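Beta-galactosidase (Geobacillus stearothermophilus, PDB 4OIF) probably hydrolyses terminal non-reducing beta-D-galactose residues of beta-D-galactosides, as a zinc-containing trimeric member of glycoside hydrolase family 42. Local coordinates at residues F256-H261 and I281-Y286; L263-G268 and G304-L309; A564-V569 and D577-T582. All blocks are in the same frame, centred on the assembly; numbering follows the deposited sequence.

Contact 1 (F256-H261 and I281-Y286); sequences FMADTH and ISWDAY
Strands 252-259 and 282-284 lie parallel in the TIM-barrel sheet, bridged at Phe256 and Trp283 (CA to CA 4.3 Å), and then spread until the CA atoms of Ala258 and Ala285 are 7.1 Å apart. The N-H of Phe256 runs almost straight (168°) to a lone pair of Ser282 O at 2.9 Å from Phe256 N, while its O receives Asp284 N along a more bent path (142° at the hydrogen). Where the strands part, a water takes the N-H of Ala258 and donates to Asp284 O, 2.6 Å from the water oxygen. On the sheet face shared by Phe256 and Trp283 the two CB atoms sit 3.8 Å apart. The phenyl ring crosses Ile281 obliquely, CD2 of Phe256 lying 4.0 Å from CG2 of Ile281. Trp283 holds CG in the crowded position between its backbone N and carbonyl carbon (chi1 79°), and CZ3 of Trp283 lies 3.9 Å from Ala258 CB; Ala285 CB covers one indole face near the rim. Tyr271 stacks on the Phe256 ring. The side chain of Asp284 comes to about 3 Å, at the nearest atoms, from those of Glu158 and Glu322, the predicted proton donor and nucleophile; three acids so close would probably raise one another's pKa values.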
loop_
_atom_site.group_PDB
_atom_site.type_symbol
_atom_site.label_atom_id
_atom_site.label_comp_id
_atom_site.label_asym_id
_atom_site.label_seq_id
_atom_site.Cartn_x
_atom_site.Cartn_y
_atom_site.Cartn_z
ATOM N N PHE A 256 14.816 13.097 22.738
ATOM C CA PHE A 256 15.107 12.246 21.587
ATOM C C PHE A 256 14.075 11.133 21.433
ATOM O O PHE A 256 13.346 10.799 22.377
ATOM C CB PHE A 256 16.502 11.617 21.719
ATOM C CG PHE A 256 17.649 12.574 21.483
ATOM C CD1 PHE A 256 17.424 13.894 21.126
ATOM C CD2 PHE A 256 18.966 12.131 21.609
ATOM C CE1 PHE A 256 18.492 14.763 20.904
ATOM C CE2 PHE A 256 20.039 12.996 21.393
ATOM C CZ PHE A 256 19.794 14.313 21.040
ATOM N N MET A 257 14.037 10.537 20.246
ATOM C CA MET A 257 13.102 9.449 19.957
ATOM C C MET A 257 13.817 8.172 19.524
ATOM O O MET A 257 15.022 8.171 19.236
ATOM C CB MET A 257 12.114 9.861 18.855
ATOM C CG MET A 257 11.218 11.035 19.204
ATOM S SD MET A 257 10.565 11.885 17.747
ATOM C CE MET A 257 12.019 12.733 17.161
ATOM N N ALA A 258 13.054 7.085 19.489
ATOM C CA ALA A 258 13.438 5.881 18.772
ATOM C C ALA A 258 12.478 5.757 17.596
ATOM O O ALA A 258 11.404 6.350 17.622
ATOM C CB ALA A 258 13.373 4.661 19.671
ATOM N N ASP A 259 12.855 5.018 16.561
ATOM C CA ASP A 259 11.959 4.851 15.421
ATOM C C ASP A 259 11.234 3.522 15.438
ATOM O O ASP A 259 11.830 2.454 15.659
ATOM C CB ASP A 259 12.700 5.017 14.102
ATOM C CG ASP A 259 12.660 6.443 13.611
ATOM O OD1 ASP A 259 11.921 7.234 14.233
ATOM O OD2 ASP A 259 13.344 6.772 12.616
ATOM N N THR A 260 9.944 3.631 15.131
ATOM C CA THR A 260 8.906 2.670 15.488
ATOM C C THR A 260 9.219 1.189 15.213
ATOM O O THR A 260 10.062 0.850 14.368
ATOM C CB THR A 260 7.575 3.055 14.768
ATOM O OG1 THR A 260 6.453 2.592 15.534
ATOM C CG2 THR A 260 7.519 2.487 13.341
ATOM N N HIS A 261 8.527 0.342 15.980
ATOM C CA HIS A 261 8.543 -1.125 15.890
ATOM C C HIS A 261 9.795 -1.752 16.521
ATOM O O HIS A 261 9.715 -2.402 17.568
ATOM C CB HIS A 261 8.379 -1.585 14.427
ATOM C CG HIS A 261 8.456 -3.074 14.239
ATOM N ND1 HIS A 261 7.999 -3.970 15.182
ATOM C CD2 HIS A 261 8.932 -3.818 13.213
ATOM C CE1 HIS A 261 8.199 -5.203 14.748
ATOM N NE2 HIS A 261 8.764 -5.139 13.556
ATOM N N ILE A 281 21.382 14.388 27.784
ATOM C CA ILE A 281 20.582 13.636 26.830
ATOM C C ILE A 281 19.336 13.105 27.511
ATOM O O ILE A 281 19.390 12.619 28.644
ATOM C CB ILE A 281 21.356 12.446 26.222
ATOM C CG1 ILE A 281 22.650 12.922 25.559
ATOM C CG2 ILE A 281 20.471 11.690 25.235
ATOM C CD1 ILE A 281 22.453 14.067 24.566
ATOM N N SER A 282 18.209 13.207 26.825
ATOM C CA SER A 282 16.967 12.690 27.366
ATOM C C SER A 282 16.176 12.077 26.243
ATOM O O SER A 282 16.325 12.504 25.102
ATOM C CB SER A 282 16.152 13.789 28.060
ATOM O OG SER A 282 15.493 14.598 27.113
ATOM N N TRP A 283 15.350 11.074 26.542
ATOM C CA TRP A 283 14.568 10.484 25.449
ATOM C C TRP A 283 13.238 9.831 25.834
ATOM O O TRP A 283 12.907 9.686 27.008
ATOM C CB TRP A 283 15.433 9.480 24.673
ATOM C CG TRP A 283 15.626 8.113 25.281
ATOM C CD1 TRP A 283 16.383 7.788 26.379
ATOM C CD2 TRP A 283 15.107 6.876 24.775
ATOM N NE1 TRP A 283 16.344 6.424 26.595
ATOM C CE2 TRP A 283 15.569 5.846 25.624
ATOM C CE3 TRP A 283 14.295 6.541 23.690
ATOM C CZ2 TRP A 283 15.235 4.512 25.423
ATOM C CZ3 TRP A 283 13.962 5.212 23.495
ATOM C CH2 TRP A 283 14.432 4.215 24.356
ATOM N N ASP A 284 12.475 9.466 24.807
ATOM C CA ASP A 284 11.098 9.019 24.962
ATOM C C ASP A 284 10.925 7.578 24.538
ATOM O O ASP A 284 11.040 7.259 23.357
ATOM C CB ASP A 284 10.165 9.901 24.139
ATOM C CG ASP A 284 10.406 11.362 24.375
ATOM O OD1 ASP A 284 10.903 11.707 25.472
ATOM O OD2 ASP A 284 10.097 12.160 23.466
ATOM N N ALA A 285 10.632 6.713 25.498
ATOM C CA ALA A 285 10.565 5.285 25.230
ATOM C C ALA A 285 9.131 4.782 25.199
ATOM O O ALA A 285 8.394 4.932 26.173
ATOM C CB ALA A 285 11.365 4.520 26.271
ATOM N N TYR A 286 8.733 4.188 24.079
ATOM C CA TYR A 286 7.433 3.524 24.011
ATOM C C TYR A 286 7.560 2.111 23.428
ATOM O O TYR A 286 7.169 1.858 22.298
ATOM C CB TYR A 286 6.460 4.392 23.208
ATOM C CG TYR A 286 6.309 5.780 23.811
ATOM C CD1 TYR A 286 5.495 5.989 24.918
ATOM C CD2 TYR A 286 7.015 6.871 23.303
ATOM C CE1 TYR A 286 5.361 7.249 25.494
ATOM C CE2 TYR A 286 6.895 8.138 23.875
ATOM C CZ TYR A 286 6.061 8.316 24.969
ATOM O OH TYR A 286 5.921 9.557 25.546
HETATM O O HOH W 1 10.491 7.412 20.801
#

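Contact 2 (L263-G268 and G304-L309); sequences LIPFQG and GFINDL
A beta-hairpin closed by a G1 beta bulge, an excursion from the TIM barrel, packs here on helix 296-312, the barrel helix that follows strand 282-284. Leu263 and Ile264 both face Asp259 across the hairpin, and Leu263 takes the left-handed backbone conformation (phi 53°) that belongs to the first position of such a bulge. The contact itself is small and mostly apolar. Ile306 points at the hairpin from the helix, with CG1 anti to its carbonyl carbon and beside the backbone N. The CG1-CD1 arm of Ile306 lies against Leu263 O, CG1 at a tight 3.1 Å and CD1 at 3.2 Å from that oxygen. The Ile306 side chain crosses the proline ring obliquely, CD1 of Ile306 standing 3.9 Å from Pro265 CD. One helical turn further on, Leu309, whose CG is anti to the backbone N (chi1 173°), meets the proline at about a right angle and sets CD2 at 3.6 Å from Pro265 CG. An alanine in place of Ile306 would lose both the CG1 and CD1 contacts and would probably loosen the seat of Leu263 and Pro265 on the helix. Around the contact, Pro439 of helix 438-451 touches Pro265, and Val458 of strand 456-459 touches Leu309. Beyond Pro265 the chain runs on as a loop. Gly268 N sits 3.4 Å above the plane of the Phe266 ring, over its centre. Gln267 NE2, also bonded to Tyr417 OH, reaches back to Pro265 O at a very short 2.5 Å, the oxygen in the amide plane of Gln267 but the nitrogen well above the carbonyl plane of Pro265.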
loop_
_atom_site.group_PDB
_atom_site.type_symbol
_atom_site.label_atom_id
_atom_site.label_comp_id
_atom_site.label_asym_id
_atom_site.label_seq_id
_atom_site.Cartn_x
_atom_site.Cartn_y
_atom_site.Cartn_z
ATOM N N LEU A 263 12.396 -0.229 17.631
ATOM C CA LEU A 263 13.069 0.668 18.550
ATOM C C LEU A 263 14.486 0.963 18.070
ATOM O O LEU A 263 15.454 0.779 18.804
ATOM C CB LEU A 263 13.106 0.070 19.961
ATOM C CG LEU A 263 11.841 0.194 20.805
ATOM C CD1 LEU A 263 12.103 -0.314 22.204
ATOM C CD2 LEU A 263 11.347 1.637 20.842
ATOM N N ILE A 264 14.604 1.387 16.821
ATOM C CA ILE A 264 15.901 1.715 16.255
ATOM C C ILE A 264 16.183 3.182 16.532
ATOM O O ILE A 264 15.283 3.922 16.923
ATOM C CB ILE A 264 15.941 1.417 14.751
ATOM C CG1 ILE A 264 15.074 2.420 13.988
ATOM C CG2 ILE A 264 15.489 -0.024 14.495
ATOM C CD1 ILE A 264 14.976 2.143 12.521
ATOM N N PRO A 265 17.439 3.603 16.386
ATOM C CA PRO A 265 17.667 5.026 16.632
ATOM C C PRO A 265 16.815 5.880 15.710
ATOM O O PRO A 265 16.572 5.477 14.565
ATOM C CB PRO A 265 19.155 5.201 16.330
ATOM C CG PRO A 265 19.744 3.854 16.568
ATOM C CD PRO A 265 18.694 2.846 16.244
ATOM N N PHE A 266 16.340 7.015 16.216
ATOM C CA PHE A 266 15.583 7.951 15.403
ATOM C C PHE A 266 16.390 8.249 14.141
ATOM O O PHE A 266 17.600 8.496 14.214
ATOM C CB PHE A 266 15.277 9.229 16.187
ATOM C CG PHE A 266 14.537 10.260 15.396
ATOM C CD1 PHE A 266 13.271 9.991 14.893
ATOM C CD2 PHE A 266 15.094 11.511 15.166
ATOM C CE1 PHE A 266 12.580 10.945 14.163
ATOM C CE2 PHE A 266 14.407 12.473 14.441
ATOM C CZ PHE A 266 13.149 12.186 13.935
ATOM N N GLN A 267 15.724 8.181 12.987
ATOM C CA GLN A 267 16.407 8.273 11.707
ATOM C C GLN A 267 16.363 9.667 11.121
ATOM O O GLN A 267 17.092 9.959 10.179
ATOM C CB GLN A 267 15.812 7.279 10.712
ATOM C CG GLN A 267 16.228 5.844 10.973
ATOM C CD GLN A 267 17.708 5.755 11.275
ATOM O OE1 GLN A 267 18.546 5.901 10.378
ATOM N NE2 GLN A 267 18.043 5.550 12.550
ATOM N N GLY A 268 15.530 10.535 11.689
ATOM C CA GLY A 268 15.324 11.861 11.133
ATOM C C GLY A 268 16.393 12.902 11.413
ATOM O O GLY A 268 16.442 13.943 10.755
ATOM N N GLY A 304 17.346 -1.875 26.029
ATOM C CA GLY A 304 18.651 -1.734 26.643
ATOM C C GLY A 304 19.679 -1.242 25.643
ATOM O O GLY A 304 20.541 -0.440 25.985
ATOM N N PHE A 305 19.580 -1.721 24.403
ATOM C CA PHE A 305 20.457 -1.254 23.345
ATOM C C PHE A 305 20.301 0.249 23.163
ATOM O O PHE A 305 21.304 0.997 23.186
ATOM C CB PHE A 305 20.169 -1.981 22.038
ATOM C CG PHE A 305 21.029 -1.530 20.881
ATOM C CD1 PHE A 305 22.269 -2.114 20.656
ATOM C CD2 PHE A 305 20.580 -0.540 19.996
ATOM C CE1 PHE A 305 23.061 -1.713 19.570
ATOM C CE2 PHE A 305 21.358 -0.132 18.919
ATOM C CZ PHE A 305 22.608 -0.720 18.703
ATOM N N ILE A 306 19.061 0.709 22.995
ATOM C CA ILE A 306 18.896 2.164 22.828
ATOM C C ILE A 306 19.379 2.957 24.054
ATOM O O ILE A 306 20.008 4.015 23.919
ATOM C CB ILE A 306 17.444 2.562 22.532
ATOM C CG1 ILE A 306 17.042 2.024 21.175
ATOM C CG2 ILE A 306 17.318 4.089 22.474
ATOM C CD1 ILE A 306 17.730 2.742 20.027
ATOM N N ASN A 307 19.107 2.442 25.247
ATOM C CA ASN A 307 19.615 3.089 26.448
ATOM C C ASN A 307 21.123 3.204 26.406
ATOM O O ASN A 307 21.675 4.235 26.732
ATOM C CB ASN A 307 19.195 2.332 27.692
ATOM C CG ASN A 307 17.752 2.574 28.065
ATOM O OD1 ASN A 307 17.112 3.522 27.594
ATOM N ND2 ASN A 307 17.233 1.721 28.937
ATOM N N ASP A 308 21.795 2.142 25.990
ATOM C CA ASP A 308 23.239 2.164 25.979
ATOM C C ASP A 308 23.715 3.208 24.978
ATOM O O ASP A 308 24.677 3.961 25.229
ATOM C CB ASP A 308 23.779 0.776 25.664
ATOM C CG ASP A 308 23.542 -0.202 26.804
ATOM O OD1 ASP A 308 23.233 0.251 27.930
ATOM O OD2 ASP A 308 23.659 -1.421 26.584
ATOM N N LEU A 309 23.014 3.282 23.857
ATOM C CA LEU A 309 23.368 4.266 22.858
ATOM C C LEU A 309 23.274 5.686 23.435
ATOM O O LEU A 309 24.239 6.458 23.377
ATOM C CB LEU A 309 22.473 4.111 21.619
ATOM C CG LEU A 309 22.623 5.188 20.538
ATOM C CD1 LEU A 309 24.042 5.248 19.976
ATOM C CD2 LEU A 309 21.616 4.965 19.437
#

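Contact 3 (A564-V569 and D577-T582); sequences ATVEGV and DTPAVT
The flat groups that carry this contact are peptide carbonyls, and two of them are gripped twice. Val581 O takes both its donors in its own carbonyl plane: Glu567 N at 2.6 Å and, on a lone pair, Gly568 N at 3.0 Å. Gly568 O is approached instead from above its plane, by Ala580 N at 2.7 Å and by Val581 N, whose bond is nearly straight (172°). Each pairing puts two consecutive residues opposite one, so two classic beta bulges follow each other, one on each strand of the antiparallel hairpin of strands 565-570 and 579-586, where the chain turns a corner at Ala580. At Gly568 a side chain would begin on the face occupied by Val581 and crowd the CB of that valine. On the face of Val566 and Thr582, the Val566 side chain crosses the Pro579 ring obliquely, CG2 of Val566 lying 3.8 Å from Pro579 CG. Val569 packs its CB against Thr578 O at 3.2 Å. Glu567 bends away at chi2 (-77°), its carboxylate shared between a salt bridge to Arg546 and a hydrogen bond to Ser583 OG. The hairpin lies inside the mixed sheet of the trimerisation domain: strand 541-545 borders one arm and strand 589-594 the other, Ile561 of strand 555-561 touches Val566, Pro579 and Thr582, and Phe602 and Phe606 of helix 600-613 cover Val581.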
loop_
_atom_site.group_PDB
_atom_site.type_symbol
_atom_site.label_atom_id
_atom_site.label_comp_id
_atom_site.label_asym_id
_atom_site.label_seq_id
_atom_site.Cartn_x
_atom_site.Cartn_y
_atom_site.Cartn_z
ATOM N N ALA A 564 45.541 -13.452 7.296
ATOM C CA ALA A 564 44.542 -13.858 8.282
ATOM C C ALA A 564 44.394 -15.369 8.423
ATOM O O ALA A 564 44.690 -16.132 7.516
ATOM C CB ALA A 564 43.194 -13.242 7.943
ATOM N N THR A 565 43.920 -15.784 9.586
ATOM C CA THR A 565 43.634 -17.179 9.868
ATOM C C THR A 565 42.175 -17.449 9.519
ATOM O O THR A 565 41.292 -16.656 9.868
ATOM C CB THR A 565 43.903 -17.512 11.357
ATOM O OG1 THR A 565 45.268 -17.223 11.667
ATOM C CG2 THR A 565 43.617 -18.952 11.667
ATOM N N VAL A 566 41.915 -18.544 8.819
ATOM C CA VAL A 566 40.545 -18.904 8.501
ATOM C C VAL A 566 39.904 -19.605 9.683
ATOM O O VAL A 566 40.347 -20.674 10.077
ATOM C CB VAL A 566 40.468 -19.808 7.282
ATOM C CG1 VAL A 566 39.024 -20.211 7.027
ATOM C CG2 VAL A 566 41.067 -19.098 6.072
ATOM N N GLU A 567 38.868 -18.992 10.251
ATOM C CA GLU A 567 38.203 -19.532 11.431
ATOM C C GLU A 567 36.943 -20.293 11.082
ATOM O O GLU A 567 36.548 -21.216 11.783
ATOM C CB GLU A 567 37.863 -18.411 12.401
ATOM C CG GLU A 567 39.041 -17.547 12.757
ATOM C CD GLU A 567 39.953 -18.213 13.758
ATOM O OE1 GLU A 567 39.714 -19.389 14.099
ATOM O OE2 GLU A 567 40.911 -17.561 14.212
ATOM N N GLY A 568 36.301 -19.900 9.995
ATOM C CA GLY A 568 35.097 -20.593 9.581
ATOM C C GLY A 568 34.951 -20.521 8.087
ATOM O O GLY A 568 35.450 -19.571 7.467
ATOM N N VAL A 569 34.272 -21.509 7.508
ATOM C CA VAL A 569 34.092 -21.548 6.050
ATOM C C VAL A 569 32.644 -21.777 5.665
ATOM O O VAL A 569 31.890 -22.376 6.432
ATOM C CB VAL A 569 34.952 -22.666 5.384
ATOM C CG1 VAL A 569 36.406 -22.484 5.721
ATOM C CG2 VAL A 569 34.468 -24.057 5.798
ATOM N N ASP A 577 33.199 -24.079 1.046
ATOM C CA ASP A 577 34.529 -24.401 1.572
ATOM C C ASP A 577 35.527 -23.263 1.414
ATOM O O ASP A 577 36.728 -23.477 1.497
ATOM C CB ASP A 577 35.085 -25.668 0.912
ATOM C CG ASP A 577 34.193 -26.871 1.130
ATOM O OD1 ASP A 577 33.612 -27.009 2.228
ATOM O OD2 ASP A 577 34.065 -27.682 0.198
ATOM N N THR A 578 35.031 -22.047 1.194
ATOM C CA THR A 578 35.904 -20.867 1.166
ATOM C C THR A 578 35.689 -20.127 2.494
ATOM O O THR A 578 34.719 -20.404 3.181
ATOM C CB THR A 578 35.612 -19.955 -0.060
ATOM O OG1 THR A 578 34.256 -19.504 -0.020
ATOM C CG2 THR A 578 35.852 -20.704 -1.354
ATOM N N PRO A 579 36.593 -19.208 2.875
ATOM C CA PRO A 579 36.487 -18.581 4.199
ATOM C C PRO A 579 35.264 -17.689 4.412
ATOM O O PRO A 579 34.942 -16.846 3.573
ATOM C CB PRO A 579 37.754 -17.719 4.283
ATOM C CG PRO A 579 38.656 -18.252 3.261
ATOM C CD PRO A 579 37.794 -18.751 2.163
ATOM N N ALA A 580 34.622 -17.856 5.562
ATOM C CA ALA A 580 33.521 -17.000 5.982
ATOM C C ALA A 580 33.896 -16.186 7.237
ATOM O O ALA A 580 33.466 -15.040 7.395
ATOM C CB ALA A 580 32.292 -17.832 6.243
ATOM N N VAL A 581 34.685 -16.772 8.133
ATOM C CA VAL A 581 35.081 -16.050 9.340
ATOM C C VAL A 581 36.586 -16.055 9.511
ATOM O O VAL A 581 37.213 -17.115 9.449
ATOM C CB VAL A 581 34.447 -16.645 10.602
ATOM C CG1 VAL A 581 34.942 -15.903 11.837
ATOM C CG2 VAL A 581 32.946 -16.564 10.516
ATOM N N THR A 582 37.161 -14.869 9.717
ATOM C CA THR A 582 38.617 -14.726 9.788
ATOM C C THR A 582 39.081 -13.935 11.013
ATOM O O THR A 582 38.342 -13.112 11.555
ATOM C CB THR A 582 39.189 -14.026 8.529
ATOM O OG1 THR A 582 38.808 -12.644 8.526
ATOM C CG2 THR A 582 38.685 -14.678 7.271
#

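In the fold
Contacts 1 and 2 interlock in the TIM barrel, their segments alternating along the chain and their centres only 7 Å apart. Asp259 joins them: its N lies 2.7 Å from Ile264 O, a probable hydrogen bond across the hairpin, and its OD2 also meets Gln267 N. Contact 1 borders the predicted catalytic pair, Glu158 and Glu322, where a glycerol, probably from the crystallisation liquor, lies about 4 Å from the Asp284 side chain at the nearest atoms. In contact 2 the Leu263 side chain is about 10 Å from that of Glu158 and 7 Å from that of Trp330, a predicted substrate-binding residue (nearest atoms). Contact 3 belongs to the trimerisation domain, its centre about 39 Å from that of contact 1 and 32 Å from that of contact 2.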